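Probable porin (Pseudomonas aeruginosa, PDB 2Y0H) probably forms a channel across the outer membrane for the diffusion of small solutes, as a member of the OprD porin family. Local coordinates at residues A[289-299]-A[338-346]. Numbering follows the deposited sequence.
Sequences MAYQTFTRPQE and DDSEWERNT. With C8E ((hydroxyethyloxy)tri(ethyloxy)octane), chain L.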
loop_
_atom_site.group_PDB
_atom_site.type_symbol
_atom_site.label_atom_id
_atom_site.label_comp_id
_atom_site.label_asym_id
_atom_site.label_seq_id
_atom_site.Cartn_x
_atom_site.Cartn_y
_atom_site.Cartn_z
ATOM N N MET A 289 -2.935 8.214 5.205
ATOM C CA MET A 289 -4.366 8.506 5.159
ATOM C C MET A 289 -4.921 8.370 3.735
ATOM O O MET A 289 -4.169 8.140 2.799
ATOM C CB MET A 289 -4.636 9.910 5.715
ATOM C CG MET A 289 -4.311 10.031 7.194
ATOM S SD MET A 289 -5.603 9.265 8.202
ATOM C CE MET A 289 -6.813 10.611 8.183
ATOM N N ALA A 290 -6.233 8.520 3.576
ATOM C CA ALA A 290 -6.856 8.339 2.267
ATOM C C ALA A 290 -6.312 9.323 1.234
ATOM O O ALA A 290 -6.100 8.970 0.084
ATOM C CB ALA A 290 -8.359 8.465 2.379
ATOM N N TYR A 291 -6.077 10.559 1.653
ATOM C CA TYR A 291 -5.567 11.584 0.751
ATOM C C TYR A 291 -4.076 11.867 0.969
ATOM O O TYR A 291 -3.261 11.636 0.076
ATOM C CB TYR A 291 -6.410 12.862 0.873
ATOM C CG TYR A 291 -5.914 14.027 0.043
ATOM C CD1 TYR A 291 -5.668 13.882 -1.319
ATOM C CD2 TYR A 291 -5.713 15.276 0.617
ATOM C CE1 TYR A 291 -5.219 14.942 -2.078
ATOM C CE2 TYR A 291 -5.261 16.343 -0.131
ATOM C CZ TYR A 291 -5.016 16.170 -1.482
ATOM O OH TYR A 291 -4.565 17.228 -2.240
ATOM N N GLN A 292 -3.709 12.351 2.153
ATOM C CA GLN A 292 -2.304 12.678 2.438
ATOM C C GLN A 292 -1.533 11.558 3.130
ATOM O O GLN A 292 -2.112 10.735 3.850
ATOM C CB GLN A 292 -2.201 13.965 3.249
ATOM C CG GLN A 292 -2.441 15.203 2.412
ATOM C CD GLN A 292 -1.477 15.294 1.236
ATOM O OE1 GLN A 292 -1.885 15.256 0.078
ATOM N NE2 GLN A 292 -0.196 15.410 1.533
ATOM N N THR A 293 -0.228 11.523 2.896
ATOM C CA THR A 293 0.623 10.509 3.518
ATOM C C THR A 293 1.340 11.029 4.769
ATOM O O THR A 293 1.912 10.241 5.514
ATOM C CB THR A 293 1.675 9.928 2.526
ATOM O OG1 THR A 293 2.692 10.898 2.273
ATOM C CG2 THR A 293 1.026 9.521 1.200
ATOM N N PHE A 294 1.300 12.344 4.994
ATOM C CA PHE A 294 1.938 12.960 6.164
ATOM C C PHE A 294 3.425 12.625 6.263
ATOM O O PHE A 294 3.948 12.322 7.339
ATOM C CB PHE A 294 1.186 12.571 7.445
ATOM C CG PHE A 294 -0.146 13.244 7.574
ATOM C CD1 PHE A 294 -1.245 12.768 6.876
ATOM C CD2 PHE A 294 -0.289 14.383 8.351
ATOM C CE1 PHE A 294 -2.475 13.404 6.972
ATOM C CE2 PHE A 294 -1.524 15.028 8.454
ATOM C CZ PHE A 294 -2.612 14.538 7.757
ATOM N N THR A 295 4.096 12.677 5.118
ATOM C CA THR A 295 5.525 12.402 5.031
ATOM C C THR A 295 6.266 13.572 4.392
ATOM O O THR A 295 7.311 13.386 3.779
ATOM C CB THR A 295 5.800 11.116 4.223
ATOM O OG1 THR A 295 5.122 11.185 2.956
ATOM C CG2 THR A 295 5.318 9.877 5.010
ATOM N N ARG A 296 5.720 14.778 4.536
ATOM C CA ARG A 296 6.323 15.971 3.931
ATOM C C ARG A 296 7.589 16.353 4.688
ATOM O O ARG A 296 7.793 15.891 5.812
ATOM C CB ARG A 296 5.309 17.120 3.897
ATOM C CG ARG A 296 4.171 16.866 2.922
ATOM C CD ARG A 296 2.998 17.794 3.146
ATOM N NE ARG A 296 3.314 19.166 2.770
ATOM C CZ ARG A 296 2.402 20.124 2.636
ATOM N NH1 ARG A 296 1.121 19.850 2.849
ATOM N NH2 ARG A 296 2.768 21.351 2.286
ATOM N N PRO A 297 8.453 17.187 4.079
ATOM C CA PRO A 297 9.760 17.414 4.722
ATOM C C PRO A 297 9.609 17.908 6.172
ATOM O O PRO A 297 8.861 18.859 6.423
ATOM C CB PRO A 297 10.414 18.484 3.834
ATOM C CG PRO A 297 9.686 18.386 2.498
ATOM C CD PRO A 297 8.287 17.973 2.835
ATOM N N GLN A 298 10.278 17.238 7.107
ATOM C CA GLN A 298 10.259 17.615 8.525
ATOM C C GLN A 298 8.910 17.499 9.259
ATOM O O GLN A 298 8.761 18.003 10.366
ATOM C CB GLN A 298 10.834 19.024 8.715
ATOM C CG GLN A 298 12.292 19.127 8.338
ATOM C CD GLN A 298 12.853 20.515 8.536
ATOM O OE1 GLN A 298 12.599 21.417 7.739
ATOM N NE2 GLN A 298 13.625 20.696 9.603
ATOM N N GLU A 299 7.934 16.829 8.663
ATOM C CA GLU A 299 6.613 16.775 9.272
ATOM C C GLU A 299 6.526 15.852 10.493
ATOM O O GLU A 299 7.011 14.730 10.466
ATOM C CB GLU A 299 5.579 16.356 8.245
ATOM C CG GLU A 299 4.148 16.433 8.744
ATOM C CD GLU A 299 3.169 16.259 7.605
ATOM O OE1 GLU A 299 3.615 15.838 6.523
ATOM O OE2 GLU A 299 1.966 16.542 7.775
ATOM N N ASP A 338 6.394 27.351 8.697
ATOM C CA ASP A 338 6.060 25.957 8.475
ATOM C C ASP A 338 4.582 25.789 8.163
ATOM O O ASP A 338 3.735 26.505 8.703
ATOM C CB ASP A 338 6.422 25.134 9.712
ATOM C CG ASP A 338 7.887 25.208 10.036
ATOM O OD1 ASP A 338 8.634 25.697 9.172
ATOM O OD2 ASP A 338 8.300 24.784 11.141
ATOM N N ASP A 339 4.266 24.836 7.295
ATOM C CA ASP A 339 2.868 24.516 7.044
ATOM C C ASP A 339 2.409 23.520 8.105
ATOM O O ASP A 339 3.228 22.953 8.841
ATOM C CB ASP A 339 2.681 23.936 5.640
ATOM C CG ASP A 339 1.263 24.113 5.111
ATOM O OD1 ASP A 339 0.382 24.564 5.880
ATOM O OD2 ASP A 339 1.031 23.807 3.917
ATOM N N SER A 340 1.096 23.326 8.187
ATOM C CA SER A 340 0.517 22.288 9.023
ATOM C C SER A 340 -0.753 21.814 8.340
ATOM O O SER A 340 -1.327 22.528 7.521
ATOM C CB SER A 340 0.211 22.812 10.426
ATOM O OG SER A 340 -0.525 24.020 10.369
ATOM N N GLU A 341 -1.190 20.607 8.673
ATOM C CA GLU A 341 -2.318 20.006 7.981
ATOM C C GLU A 341 -3.032 19.015 8.887
ATOM O O GLU A 341 -2.457 18.513 9.857
ATOM C CB GLU A 341 -1.847 19.313 6.686
ATOM C CG GLU A 341 -0.895 18.127 6.910
ATOM C CD GLU A 341 -0.237 17.605 5.624
ATOM O OE1 GLU A 341 -0.580 18.070 4.525
ATOM O OE2 GLU A 341 0.643 16.730 5.715
ATOM N N TRP A 342 -4.287 18.732 8.565
ATOM C CA TRP A 342 -5.001 17.649 9.218
ATOM C C TRP A 342 -5.931 16.921 8.252
ATOM O O TRP A 342 -6.372 17.484 7.250
ATOM C CB TRP A 342 -5.763 18.132 10.455
ATOM C CG TRP A 342 -6.900 19.080 10.245
ATOM C CD1 TRP A 342 -6.864 20.439 10.402
ATOM C CD2 TRP A 342 -8.266 18.753 9.912
ATOM N NE1 TRP A 342 -8.111 20.977 10.167
ATOM C CE2 TRP A 342 -8.987 19.967 9.865
ATOM C CE3 TRP A 342 -8.939 17.563 9.632
ATOM C CZ2 TRP A 342 -10.349 20.022 9.554
ATOM C CZ3 TRP A 342 -10.297 17.615 9.322
ATOM C CH2 TRP A 342 -10.987 18.840 9.289
ATOM N N GLU A 343 -6.215 15.661 8.552
ATOM C CA GLU A 343 -7.131 14.898 7.733
ATOM C C GLU A 343 -7.988 14.005 8.612
ATOM O O GLU A 343 -7.514 13.448 9.600
ATOM C CB GLU A 343 -6.376 14.063 6.696
ATOM C CG GLU A 343 -7.282 13.378 5.660
ATOM C CD GLU A 343 -6.511 12.692 4.511
ATOM O OE1 GLU A 343 -5.392 13.142 4.175
ATOM O OE2 GLU A 343 -7.035 11.703 3.947
ATOM N N ARG A 344 -9.257 13.891 8.258
ATOM C CA ARG A 344 -10.116 12.899 8.863
ATOM C C ARG A 344 -10.643 11.970 7.773
ATOM O O ARG A 344 -10.966 12.418 6.680
ATOM C CB ARG A 344 -11.270 13.566 9.611
ATOM C CG ARG A 344 -12.378 12.606 10.026
ATOM C CD ARG A 344 -12.640 12.703 11.514
ATOM N NE ARG A 344 -12.543 14.089 11.971
ATOM C CZ ARG A 344 -12.736 14.471 13.228
ATOM N NH1 ARG A 344 -13.048 13.563 14.148
ATOM N NH2 ARG A 344 -12.623 15.754 13.561
ATOM N N ASN A 345 -10.694 10.677 8.080
ATOM C CA ASN A 345 -11.235 9.660 7.186
ATOM C C ASN A 345 -12.294 8.895 7.946
ATOM O O ASN A 345 -12.041 8.423 9.054
ATOM C CB ASN A 345 -10.159 8.651 6.766
ATOM C CG ASN A 345 -9.133 9.227 5.814
ATOM O OD1 ASN A 345 -8.071 8.634 5.605
ATOM N ND2 ASN A 345 -9.438 10.372 5.228
ATOM N N THR A 346 -13.483 8.782 7.371
ATOM C CA THR A 346 -14.504 7.931 7.943
ATOM C C THR A 346 -14.949 6.960 6.869
ATOM O O THR A 346 -15.390 7.365 5.793
ATOM C CB THR A 346 -15.705 8.734 8.463
ATOM O OG1 THR A 346 -15.275 9.608 9.512
ATOM C CG2 THR A 346 -16.774 7.801 8.996
HETATM C C7 C8E L . -4.297 22.156 13.198
HETATM C C8 C8E L . -3.382 22.913 12.237
HETATM O O9 C8E L . -3.772 22.656 10.898
HETATM C C10 C8E L . -5.002 23.269 10.548
HETATM C C11 C8E L . -4.881 23.982 9.202
HETATM O O12 C8E L . -5.763 25.084 9.138
HETATM O O HOH W 1 1.089 15.057 3.600
#
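Glu343 reaches from strand 339-351 to the loop at 289-299 and presents its carboxylate to two successive backbone amides. Glu343 OE2 accepts from Tyr291 N and Glu343 OE1 from Gln292 N, both at 2.7 Å and both through the syn lone pair, so the two oxygens grip neighbouring N-H groups side by side. An extended chain, with CG anti to the backbone N (chi1 -172°), carries it that far. The anti lone pair of OE2 takes the amide of Asn345 (Asn345 ND2 to Glu343 OE2 3.0 Å), a bond within the strand that helps hold the rotation of both groups. Asn345 OD1 receives Ala290 N (2.7 Å) together with Arg323 NE from the neighbouring strand, while the Met289 methyl lies against Glu343 O, CB and CG and the Asn345 side chain.

In the antiparallel OprD-type barrel, this long loop between strands 259-269 and 300-309 folds back against the inner wall, where Glu341, Glu343 and Asn345 point inward; on the outer surface of strand 339-351, the edge of the Trp342 indole meets a detergent molecule.

The Phe294 ring lies between the two glutamate side chains, touching both. Glu341 OE2 lies over one face, toward the rim, and Glu343 CB sits at the ring edge. Beyond it, Arg296 NH1 approaches Glu341 OE1 from above the carboxylate plane (3.0 Å), the guanidinium turned 71° from that plane, and NH2 makes a weak salt bridge to Asp339 OD2. Tyr369 OH also bonds to Glu341 OE1. Glu341 OE2 lies 2.5 Å from Glu299 OE2 and accepts from a water that also holds Gln292 NE2.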